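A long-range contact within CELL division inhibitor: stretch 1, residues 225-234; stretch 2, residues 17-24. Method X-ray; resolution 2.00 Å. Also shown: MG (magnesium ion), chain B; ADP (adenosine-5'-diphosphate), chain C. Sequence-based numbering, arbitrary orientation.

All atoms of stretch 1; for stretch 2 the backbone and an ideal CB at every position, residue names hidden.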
# COMPACT_ATOMS: atom_id res chain seq x y z
N ALA A 225 -5.93 7.04 -13.51
CA ALA A 225 -4.96 7.71 -12.66
C ALA A 225 -3.98 6.70 -12.06
O ALA A 225 -2.78 6.96 -11.96
CB ALA A 225 -5.67 8.47 -11.55
N PHE A 226 -4.49 5.52 -11.68
CA PHE A 226 -3.61 4.50 -11.12
C PHE A 226 -2.65 3.93 -12.16
O PHE A 226 -1.52 3.56 -11.83
CB PHE A 226 -4.43 3.37 -10.49
CG PHE A 226 -4.84 3.64 -9.07
CD1 PHE A 226 -6.18 3.72 -8.71
CD2 PHE A 226 -3.87 3.84 -8.09
CE1 PHE A 226 -6.55 4.00 -7.40
CE2 PHE A 226 -4.23 4.12 -6.77
CZ PHE A 226 -5.58 4.20 -6.43
N VAL A 227 -3.09 3.85 -13.42
CA VAL A 227 -2.22 3.36 -14.48
C VAL A 227 -1.06 4.34 -14.63
O VAL A 227 0.09 3.93 -14.79
CB VAL A 227 -2.97 3.23 -15.82
CG1 VAL A 227 -1.99 2.90 -16.94
CG2 VAL A 227 -4.03 2.13 -15.73
N LYS A 228 -1.36 5.63 -14.57
CA LYS A 228 -0.34 6.67 -14.69
C LYS A 228 0.60 6.60 -13.49
O LYS A 228 1.81 6.78 -13.63
CB LYS A 228 -0.97 8.06 -14.78
CG LYS A 228 -1.71 8.30 -16.08
CD LYS A 228 -2.16 9.75 -16.21
CE LYS A 228 -2.89 9.99 -17.53
NZ LYS A 228 -3.25 11.43 -17.74
N LEU A 229 0.05 6.35 -12.30
CA LEU A 229 0.88 6.24 -11.11
C LEU A 229 1.88 5.10 -11.28
O LEU A 229 3.06 5.24 -10.94
CB LEU A 229 0.02 5.97 -9.86
CG LEU A 229 0.85 5.73 -8.59
CD1 LEU A 229 1.62 7.00 -8.23
CD2 LEU A 229 -0.04 5.31 -7.43
N ALA A 230 1.40 3.97 -11.79
CA ALA A 230 2.26 2.81 -12.00
C ALA A 230 3.40 3.18 -12.94
O ALA A 230 4.54 2.76 -12.75
CB ALA A 230 1.45 1.66 -12.58
N GLU A 231 3.08 3.96 -13.97
CA GLU A 231 4.08 4.40 -14.93
C GLU A 231 5.13 5.23 -14.21
O GLU A 231 6.33 5.02 -14.38
CB GLU A 231 3.42 5.23 -16.03
CG GLU A 231 4.29 5.46 -17.26
CD GLU A 231 3.69 6.45 -18.23
OE1 GLU A 231 2.45 6.42 -18.42
OE2 GLU A 231 4.45 7.25 -18.82
N GLU A 232 4.68 6.18 -13.39
CA GLU A 232 5.58 7.04 -12.63
C GLU A 232 6.48 6.26 -11.68
O GLU A 232 7.68 6.52 -11.59
CB GLU A 232 4.79 8.08 -11.84
CG GLU A 232 4.16 9.18 -12.68
CD GLU A 232 5.18 9.93 -13.52
OE1 GLU A 232 6.26 10.26 -12.99
OE2 GLU A 232 4.89 10.19 -14.71
N ILE A 233 5.89 5.31 -10.95
CA ILE A 233 6.65 4.50 -10.01
C ILE A 233 7.81 3.80 -10.71
O ILE A 233 8.93 3.75 -10.19
CB ILE A 233 5.75 3.42 -9.34
CG1 ILE A 233 4.70 4.10 -8.45
CG2 ILE A 233 6.59 2.44 -8.54
CD1 ILE A 233 5.29 4.93 -7.34
N GLU A 234 7.55 3.27 -11.90
CA GLU A 234 8.59 2.59 -12.66
C GLU A 234 9.71 3.55 -13.07
O GLU A 234 10.89 3.18 -13.05
CB GLU A 234 8.01 1.95 -13.92
CG GLU A 234 6.99 0.85 -13.65
CD GLU A 234 6.72 0.02 -14.89
OE1 GLU A 234 6.42 0.62 -15.95
OE2 GLU A 234 6.80 -1.22 -14.81
N UNK A 17 -4.71 0.87 1.49
CA UNK A 17 -5.03 -0.44 0.94
C UNK A 17 -5.45 -0.31 -0.52
O UNK A 17 -5.06 -1.13 -1.36
CB UNK A 17 -6.13 -1.11 1.76
N UNK A 18 -6.23 0.73 -0.82
CA UNK A 18 -6.70 0.98 -2.18
C UNK A 18 -5.53 1.24 -3.13
O UNK A 18 -5.50 0.72 -4.25
CB UNK A 18 -7.67 2.17 -2.20
N UNK A 19 -4.58 2.05 -2.69
CA UNK A 19 -3.42 2.35 -3.52
C UNK A 19 -2.57 1.08 -3.67
O UNK A 19 -2.13 0.75 -4.77
CB UNK A 19 -2.60 3.49 -2.92
N UNK A 20 -2.36 0.36 -2.57
CA UNK A 20 -1.57 -0.87 -2.63
C UNK A 20 -2.16 -1.85 -3.65
O UNK A 20 -1.46 -2.35 -4.53
CB UNK A 20 -1.50 -1.52 -1.25
N UNK A 21 -3.46 -2.12 -3.53
CA UNK A 21 -4.15 -3.04 -4.42
C UNK A 21 -4.15 -2.60 -5.89
O UNK A 21 -3.80 -3.38 -6.77
CB UNK A 21 -5.59 -3.21 -3.94
N UNK A 22 -4.55 -1.35 -6.15
CA UNK A 22 -4.59 -0.87 -7.53
C UNK A 22 -3.21 -0.76 -8.17
O UNK A 22 -3.03 -1.12 -9.33
CB UNK A 22 -5.28 0.49 -7.58
N UNK A 23 -2.23 -0.27 -7.41
CA UNK A 23 -0.87 -0.14 -7.94
C UNK A 23 -0.32 -1.53 -8.25
O UNK A 23 0.36 -1.73 -9.26
CB UNK A 23 0.04 0.59 -6.95
N UNK A 24 -0.60 -2.50 -7.38
CA UNK A 24 -0.13 -3.86 -7.59
C UNK A 24 -0.63 -4.41 -8.92
O UNK A 24 0.15 -4.96 -9.71
CB UNK A 24 -0.58 -4.76 -6.44
MG MG B . -6.14 -0.29 4.85
PB ADP C . -6.91 2.92 4.37
O1B ADP C . -7.45 2.82 5.71
O2B ADP C . -6.03 4.10 4.27
O3B ADP C . -6.12 1.58 3.79
PA ADP C . -8.72 2.35 2.28
O1A ADP C . -9.34 1.15 2.73
O2A ADP C . -7.79 2.15 1.20
O3A ADP C . -8.08 3.16 3.39
O5' ADP C . -9.84 3.23 1.77
C5' ADP C . -10.99 3.64 2.60
C4' ADP C . -12.26 3.60 1.84
O4' ADP C . -12.36 4.69 0.89
C3' ADP C . -12.46 2.37 1.01
O3' ADP C . -13.78 1.86 1.18
C2' ADP C . -12.26 2.78 -0.42
O2' ADP C . -13.02 2.06 -1.39
C1' ADP C . -12.59 4.21 -0.46
N9 ADP C . -11.69 5.02 -1.32
C8 ADP C . -10.30 5.21 -1.33
N7 ADP C . -9.84 6.01 -2.24
C5 ADP C . -10.98 6.40 -2.91
C6 ADP C . -11.19 7.27 -4.02
N6 ADP C . -10.15 7.87 -4.60
N1 ADP C . -12.50 7.47 -4.48
C2 ADP C . -13.55 6.84 -3.86
N3 ADP C . -13.44 6.00 -2.81
C4 ADP C . -12.13 5.82 -2.37

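Stretch 2 is a helix crossing the helix of stretch 1 at 75°, with the axes 9.3 Å apart at closest approach. Phe226, Leu229, Ala230 and Ile233 form the surface it meets.

Position 17 has nothing of stretch 1 within reach of its CB, but it lies beside the magnesium ion and ADP. A small hydroxyl residue, Ser or Thr, could reach the metal. In Thr17, OG1 binds MG at 2.1 Å, and the backbone N donates to ADP O3B at 2.8 Å.

Position 18 points sideways, its CB 5.1 Å from Phe226 CZ, while ADP O2A lies close to its backbone N. A hydroxyl could reach the phosphate, so Ser or Thr would suit; Thr adds a methyl that can face the ring. Thr18 divides its branches accordingly: OG1 donates to ADP O2A at 2.8 Å, and CG2 lies 4.1 Å from Phe226 CZ.

Position 19 has its CB 4.2 Å from Phe226 CE2 and 5.5 Å from Leu229 CD2. Val, Ile or Leu would each be plausible beside these carbons. Val19, with chi1 in the t well, uses both methyls: CG2 packs 4.0 Å from Phe226 CE2, and CG1 lies 4.3 Å from Leu229 CD2.

Position 20 points away from stretch 1, which sets little constraint. It is Thr20, whose backbone O accepts a hydrogen bond from the side chain of residue 24. Position 21 is also out of reach, so many helix-compatible residues would do; it is Ala21.

Position 22 points directly toward stretch 1, its CB 3.5 Å from Phe226 CG. The ring already occupies the space over this carbon, so a side chain must turn aside beyond CB; Ala, Ser or a slim residue such as Asn could fit. In Asn22, CB sits over the ring face, 3.5 Å from the centroid of the Phe226 ring and 10° off its normal, a CH-pi contact. With chi1 at -77°, the chain turns sideways beyond CB and runs alongside the ring face, Asn22 CG lying 3.7 Å from Phe226 CD1.

At position 23, CA lies 5.9 Å from Ala230 CA, the closest CA pair between the stretches. Its CB points sideways, but a flexible apolar chain could bend inward above the small Ala230; Leu, Met or Ile are reasonable. Leu23 does this with CD1, which lies 3.6 Å from Ala230 CA, 4.2 Å from Leu229 CG and 4.1 Å from Ile233 CG1.

Position 24 is out of reach and leaves the choice wide. Ser24 turns its OG back to the preceding helical turn, donating to Thr20 O at 2.7 Å.

Stretch 2 (17-24) TTVTANLS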
# COMPACT_ATOMS: atom_id res chain seq x y z
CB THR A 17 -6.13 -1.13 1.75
OG1 THR A 17 -5.63 -1.37 3.07
CG2 THR A 17 -6.52 -2.47 1.13
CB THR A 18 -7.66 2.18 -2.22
OG1 THR A 18 -8.82 1.91 -1.41
CG2 THR A 18 -8.11 2.47 -3.64
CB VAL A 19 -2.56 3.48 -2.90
CG1 VAL A 19 -1.24 3.62 -3.64
CG2 VAL A 19 -3.33 4.79 -2.98
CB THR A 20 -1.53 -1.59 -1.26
OG1 THR A 20 -0.96 -0.73 -0.27
CG2 THR A 20 -0.68 -2.86 -1.37
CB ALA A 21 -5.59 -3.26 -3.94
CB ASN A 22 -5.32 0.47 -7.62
CG ASN A 22 -6.83 0.32 -7.54
OD1 ASN A 22 -7.41 0.31 -6.45
ND2 ASN A 22 -7.47 0.19 -8.69
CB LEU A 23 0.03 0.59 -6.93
CG LEU A 23 1.48 0.83 -7.35
CD1 LEU A 23 1.52 1.59 -8.68
CD2 LEU A 23 2.20 1.62 -6.26
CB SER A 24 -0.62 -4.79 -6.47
OG SER A 24 0.02 -4.51 -5.24
O HOH W 1 -8.48 -0.71 4.54
O HOH W 2 -3.79 -0.04 5.40
O HOH W 3 -6.70 0.60 7.12
O HOH W 4 -6.10 -2.35 6.02
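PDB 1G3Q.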